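PDB 6B4E: mRNA export factor GLE1 from Saccharomyces cerevisiae, which serves as a nuclear pore component in mRNA export, this chain being its inositol hexakisphosphate-binding, helical C-terminal part that interacts with DBP5, GFD1 and NUP42. Local coordinates for residues N225-D236 and Y270-L280. Residues are numbered along the deposited sequence; the frame is centred on the assembly and turned at random.
Sequences NTHFVILGSWWD and YVGAARLRILL
G272 lets the two helices close in, its CA 4.6 Å from V229 CA. Its backbone N gives a 2.7 Å hydrogen bond to N225 OD1, in the carbonyl plane on a lone pair; CG anti to the backbone N (chi1 180°) extends the N225 amide to it, and ND2 is hydrogen-bonded to D173 of helix 169-188. A water joins F228 O to G272 O. A273 CB makes a CH-pi contact over the centre of the F228 ring, and L276 CD2 meets its edge. Helices 225-236 and 271-280 of the all-helical GLE1 domain run in the same general direction, crossing at 33° with axes 7.4 Å apart; L276 packs knob-into-hole among F228, L231, G232 and W235. L279 CB lies over the W235 five-membered ring, 3.8 Å from its centroid, and L276 CD1 approaches CE3. An alanine in place of W235 would probably leave a gap beside L276 and L279, and the water between NE1 and L279 O without its indole donor. Toward solvent polar links take over: R275 forms a salt bridge to D236 OD1, NH2 on the syn side and NH1 from above the carboxylate plane, both at 3.0 Å. A water on R275 NH1 also binds S233 OG and V229 O.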
loop_
_atom_site.group_PDB
_atom_site.type_symbol
_atom_site.label_atom_id
_atom_site.label_comp_id
_atom_site.label_asym_id
_atom_site.label_seq_id
_atom_site.Cartn_x
_atom_site.Cartn_y
_atom_site.Cartn_z
ATOM N N ASN A 225 4.210 -1.575 -17.110
ATOM C CA ASN A 225 2.782 -1.834 -16.973
ATOM C C ASN A 225 2.355 -1.826 -15.514
ATOM O O ASN A 225 1.226 -1.421 -15.203
ATOM C CB ASN A 225 2.424 -3.168 -17.615
ATOM C CG ASN A 225 0.947 -3.491 -17.497
ATOM O OD1 ASN A 225 0.089 -2.731 -17.950
ATOM N ND2 ASN A 225 0.643 -4.634 -16.908
ATOM N N THR A 226 3.243 -2.265 -14.610
ATOM C CA THR A 226 2.875 -2.430 -13.205
ATOM C C THR A 226 2.495 -1.103 -12.563
ATOM O O THR A 226 1.621 -1.057 -11.691
ATOM C CB THR A 226 4.024 -3.067 -12.422
ATOM O OG1 THR A 226 4.600 -4.154 -13.177
ATOM C CG2 THR A 226 3.526 -3.580 -11.101
ATOM N N HIS A 227 3.161 -0.015 -12.945
ATOM C CA HIS A 227 2.768 1.289 -12.413
ATOM C C HIS A 227 1.306 1.576 -12.721
ATOM O O HIS A 227 0.569 2.106 -11.875
ATOM C CB HIS A 227 3.641 2.391 -12.996
ATOM C CG HIS A 227 5.061 2.328 -12.543
ATOM N ND1 HIS A 227 6.023 1.605 -13.217
ATOM C CD2 HIS A 227 5.681 2.879 -11.474
ATOM C CE1 HIS A 227 7.179 1.727 -12.591
ATOM N NE2 HIS A 227 7.000 2.499 -11.534
ATOM N N PHE A 228 0.873 1.240 -13.927
ATOM C CA PHE A 228 -0.505 1.494 -14.300
ATOM C C PHE A 228 -1.444 0.547 -13.580
ATOM O O PHE A 228 -2.549 0.940 -13.191
ATOM C CB PHE A 228 -0.677 1.375 -15.815
ATOM C CG PHE A 228 0.017 2.469 -16.592
ATOM C CD1 PHE A 228 -0.538 3.730 -16.691
ATOM C CD2 PHE A 228 1.231 2.235 -17.208
ATOM C CE1 PHE A 228 0.098 4.730 -17.394
ATOM C CE2 PHE A 228 1.869 3.230 -17.921
ATOM C CZ PHE A 228 1.294 4.483 -18.014
ATOM N N VAL A 229 -1.023 -0.710 -13.413
ATOM C CA VAL A 229 -1.824 -1.669 -12.668
ATOM C C VAL A 229 -2.070 -1.171 -11.247
ATOM O O VAL A 229 -3.208 -1.170 -10.773
ATOM C CB VAL A 229 -1.153 -3.056 -12.672
ATOM C CG1 VAL A 229 -1.909 -4.014 -11.750
ATOM C CG2 VAL A 229 -1.139 -3.618 -14.075
ATOM N N ILE A 230 -1.013 -0.791 -10.526
ATOM C CA ILE A 230 -1.228 -0.421 -9.134
ATOM C C ILE A 230 -2.021 0.878 -9.051
ATOM O O ILE A 230 -2.786 1.075 -8.099
ATOM C CB ILE A 230 0.094 -0.343 -8.348
ATOM C CG1 ILE A 230 1.002 0.769 -8.862
ATOM C CG2 ILE A 230 0.808 -1.708 -8.376
ATOM C CD1 ILE A 230 0.797 2.100 -8.136
ATOM N N LEU A 231 -1.872 1.780 -10.032
ATOM C CA LEU A 231 -2.673 3.004 -10.026
ATOM C C LEU A 231 -4.150 2.696 -10.244
ATOM O O LEU A 231 -5.021 3.361 -9.673
ATOM C CB LEU A 231 -2.166 3.987 -11.090
ATOM C CG LEU A 231 -0.842 4.709 -10.791
ATOM C CD1 LEU A 231 -0.389 5.552 -11.975
ATOM C CD2 LEU A 231 -0.974 5.570 -9.556
ATOM N N GLY A 232 -4.457 1.702 -11.070
ATOM C CA GLY A 232 -5.848 1.312 -11.251
ATOM C C GLY A 232 -6.410 0.611 -10.031
ATOM O O GLY A 232 -7.555 0.848 -9.641
ATOM N N SER A 233 -5.610 -0.267 -9.405
ATOM C CA SER A 233 -6.035 -0.854 -8.145
ATOM C C SER A 233 -6.251 0.223 -7.093
ATOM O O SER A 233 -7.215 0.163 -6.312
ATOM C CB SER A 233 -4.984 -1.849 -7.654
ATOM O OG SER A 233 -4.875 -2.907 -8.580
ATOM N N TRP A 234 -5.316 1.181 -7.016
ATOM C CA TRP A 234 -5.457 2.317 -6.113
ATOM C C TRP A 234 -6.754 3.069 -6.383
ATOM O O TRP A 234 -7.509 3.389 -5.457
ATOM C CB TRP A 234 -4.260 3.259 -6.262
ATOM C CG TRP A 234 -4.458 4.511 -5.469
ATOM C CD1 TRP A 234 -4.102 4.723 -4.169
ATOM C CD2 TRP A 234 -5.116 5.706 -5.905
ATOM N NE1 TRP A 234 -4.494 5.974 -3.773
ATOM C CE2 TRP A 234 -5.120 6.597 -4.814
ATOM C CE3 TRP A 234 -5.701 6.107 -7.108
ATOM C CZ2 TRP A 234 -5.669 7.867 -4.895
ATOM C CZ3 TRP A 234 -6.255 7.376 -7.185
ATOM C CH2 TRP A 234 -6.245 8.219 -6.088
ATOM N N TRP A 235 -7.019 3.364 -7.657
ATOM C CA TRP A 235 -8.193 4.143 -8.052
ATOM C C TRP A 235 -9.488 3.486 -7.590
ATOM O O TRP A 235 -10.339 4.138 -6.972
ATOM C CB TRP A 235 -8.181 4.301 -9.567
ATOM C CG TRP A 235 -9.174 5.248 -10.205
ATOM C CD1 TRP A 235 -10.536 5.166 -10.195
ATOM C CD2 TRP A 235 -8.845 6.377 -11.009
ATOM N NE1 TRP A 235 -11.081 6.191 -10.949
ATOM C CE2 TRP A 235 -10.053 6.952 -11.450
ATOM C CE3 TRP A 235 -7.637 6.969 -11.386
ATOM C CZ2 TRP A 235 -10.086 8.073 -12.276
ATOM C CZ3 TRP A 235 -7.673 8.093 -12.193
ATOM C CH2 TRP A 235 -8.887 8.634 -12.629
ATOM N N ASP A 236 -9.648 2.194 -7.881
ATOM C CA ASP A 236 -10.848 1.470 -7.478
ATOM C C ASP A 236 -11.033 1.486 -5.968
ATOM O O ASP A 236 -12.170 1.428 -5.484
ATOM C CB ASP A 236 -10.795 0.017 -7.974
ATOM C CG ASP A 236 -11.122 -0.127 -9.451
ATOM O OD1 ASP A 236 -10.538 -1.026 -10.084
ATOM O OD2 ASP A 236 -11.975 0.611 -9.967
ATOM N N TYR A 270 0.224 -0.998 -22.817
ATOM C CA TYR A 270 0.141 -1.629 -21.507
ATOM C C TYR A 270 -1.321 -1.868 -21.161
ATOM O O TYR A 270 -2.144 -0.944 -21.247
ATOM C CB TYR A 270 0.782 -0.738 -20.455
ATOM C CG TYR A 270 2.301 -0.615 -20.508
ATOM C CD1 TYR A 270 3.107 -1.692 -20.850
ATOM C CD2 TYR A 270 2.930 0.583 -20.153
ATOM C CE1 TYR A 270 4.487 -1.582 -20.856
ATOM C CE2 TYR A 270 4.321 0.698 -20.170
ATOM C CZ TYR A 270 5.088 -0.393 -20.524
ATOM O OH TYR A 270 6.465 -0.316 -20.551
ATOM N N VAL A 271 -1.638 -3.105 -20.775
ATOM C CA VAL A 271 -3.010 -3.459 -20.412
ATOM C C VAL A 271 -3.479 -2.612 -19.234
ATOM O O VAL A 271 -4.631 -2.154 -19.199
ATOM C CB VAL A 271 -3.104 -4.968 -20.101
ATOM C CG1 VAL A 271 -4.447 -5.321 -19.480
ATOM C CG2 VAL A 271 -2.873 -5.766 -21.372
ATOM N N GLY A 272 -2.593 -2.383 -18.263
ATOM C CA GLY A 272 -2.947 -1.550 -17.121
ATOM C C GLY A 272 -3.235 -0.109 -17.492
ATOM O O GLY A 272 -4.090 0.541 -16.868
ATOM N N ALA A 273 -2.535 0.414 -18.507
ATOM C CA ALA A 273 -2.776 1.780 -18.943
ATOM C C ALA A 273 -4.144 1.903 -19.595
ATOM O O ALA A 273 -4.869 2.872 -19.348
ATOM C CB ALA A 273 -1.678 2.228 -19.901
ATOM N N ALA A 274 -4.520 0.922 -20.411
ATOM C CA ALA A 274 -5.855 0.916 -21.012
ATOM C C ALA A 274 -6.937 0.937 -19.943
ATOM O O ALA A 274 -7.934 1.666 -20.071
ATOM C CB ALA A 274 -6.016 -0.308 -21.913
ATOM N N ARG A 275 -6.752 0.162 -18.872
ATOM C CA ARG A 275 -7.756 0.140 -17.812
ATOM C C ARG A 275 -7.787 1.458 -17.046
ATOM O O ARG A 275 -8.865 1.930 -16.655
ATOM C CB ARG A 275 -7.513 -1.013 -16.846
ATOM C CG ARG A 275 -8.763 -1.263 -16.004
ATOM C CD ARG A 275 -8.658 -2.523 -15.198
ATOM N NE ARG A 275 -8.075 -2.260 -13.889
ATOM C CZ ARG A 275 -8.746 -1.754 -12.864
ATOM N NH1 ARG A 275 -8.133 -1.558 -11.710
ATOM N NH2 ARG A 275 -10.030 -1.434 -12.995
ATOM N N LEU A 276 -6.622 2.064 -16.804
ATOM C CA LEU A 276 -6.609 3.354 -16.117
ATOM C C LEU A 276 -7.329 4.407 -16.947
ATOM O O LEU A 276 -8.054 5.249 -16.409
ATOM C CB LEU A 276 -5.174 3.795 -15.827
ATOM C CG LEU A 276 -5.018 4.991 -14.881
ATOM C CD1 LEU A 276 -5.619 4.694 -13.517
ATOM C CD2 LEU A 276 -3.547 5.384 -14.720
ATOM N N ARG A 277 -7.157 4.367 -18.271
ATOM C CA ARG A 277 -7.869 5.325 -19.109
ATOM C C ARG A 277 -9.377 5.093 -19.040
ATOM O O ARG A 277 -10.155 6.048 -19.063
ATOM C CB ARG A 277 -7.368 5.245 -20.551
ATOM C CG ARG A 277 -8.179 6.107 -21.515
ATOM C CD ARG A 277 -7.490 6.287 -22.854
ATOM N NE ARG A 277 -6.246 7.040 -22.742
ATOM C CZ ARG A 277 -6.162 8.367 -22.723
ATOM N NH1 ARG A 277 -4.972 8.954 -22.624
ATOM N NH2 ARG A 277 -7.258 9.115 -22.798
ATOM N N ILE A 278 -9.811 3.830 -18.953
ATOM C CA ILE A 278 -11.241 3.541 -18.803
ATOM C C ILE A 278 -11.776 4.125 -17.494
ATOM O O ILE A 278 -12.905 4.649 -17.450
ATOM C CB ILE A 278 -11.478 2.019 -18.883
ATOM C CG1 ILE A 278 -11.212 1.529 -20.321
ATOM C CG2 ILE A 278 -12.870 1.653 -18.397
ATOM C CD1 ILE A 278 -12.144 2.088 -21.367
ATOM N N LEU A 279 -10.986 4.032 -16.412
ATOM C CA LEU A 279 -11.386 4.621 -15.133
ATOM C C LEU A 279 -11.469 6.138 -15.235
ATOM O O LEU A 279 -12.420 6.758 -14.720
ATOM C CB LEU A 279 -10.409 4.220 -14.030
ATOM C CG LEU A 279 -10.414 2.737 -13.652
ATOM C CD1 LEU A 279 -9.299 2.365 -12.737
ATOM C CD2 LEU A 279 -11.740 2.321 -12.993
ATOM N N LEU A 280 -10.480 6.758 -15.892
ATOM C CA LEU A 280 -10.558 8.197 -16.128
ATOM C C LEU A 280 -11.850 8.539 -16.860
ATOM O O LEU A 280 -12.553 9.488 -16.496
ATOM C CB LEU A 280 -9.351 8.669 -16.945
ATOM C CG LEU A 280 -9.420 10.115 -17.488
ATOM C CD1 LEU A 280 -8.865 11.077 -16.487
ATOM C CD2 LEU A 280 -8.714 10.275 -18.829
HETATM O O HOH W 1 -4.815 0.086 -14.292
HETATM O O HOH W 2 -5.644 -3.244 -11.213
HETATM O O HOH W 3 -13.618 6.347 -12.244
#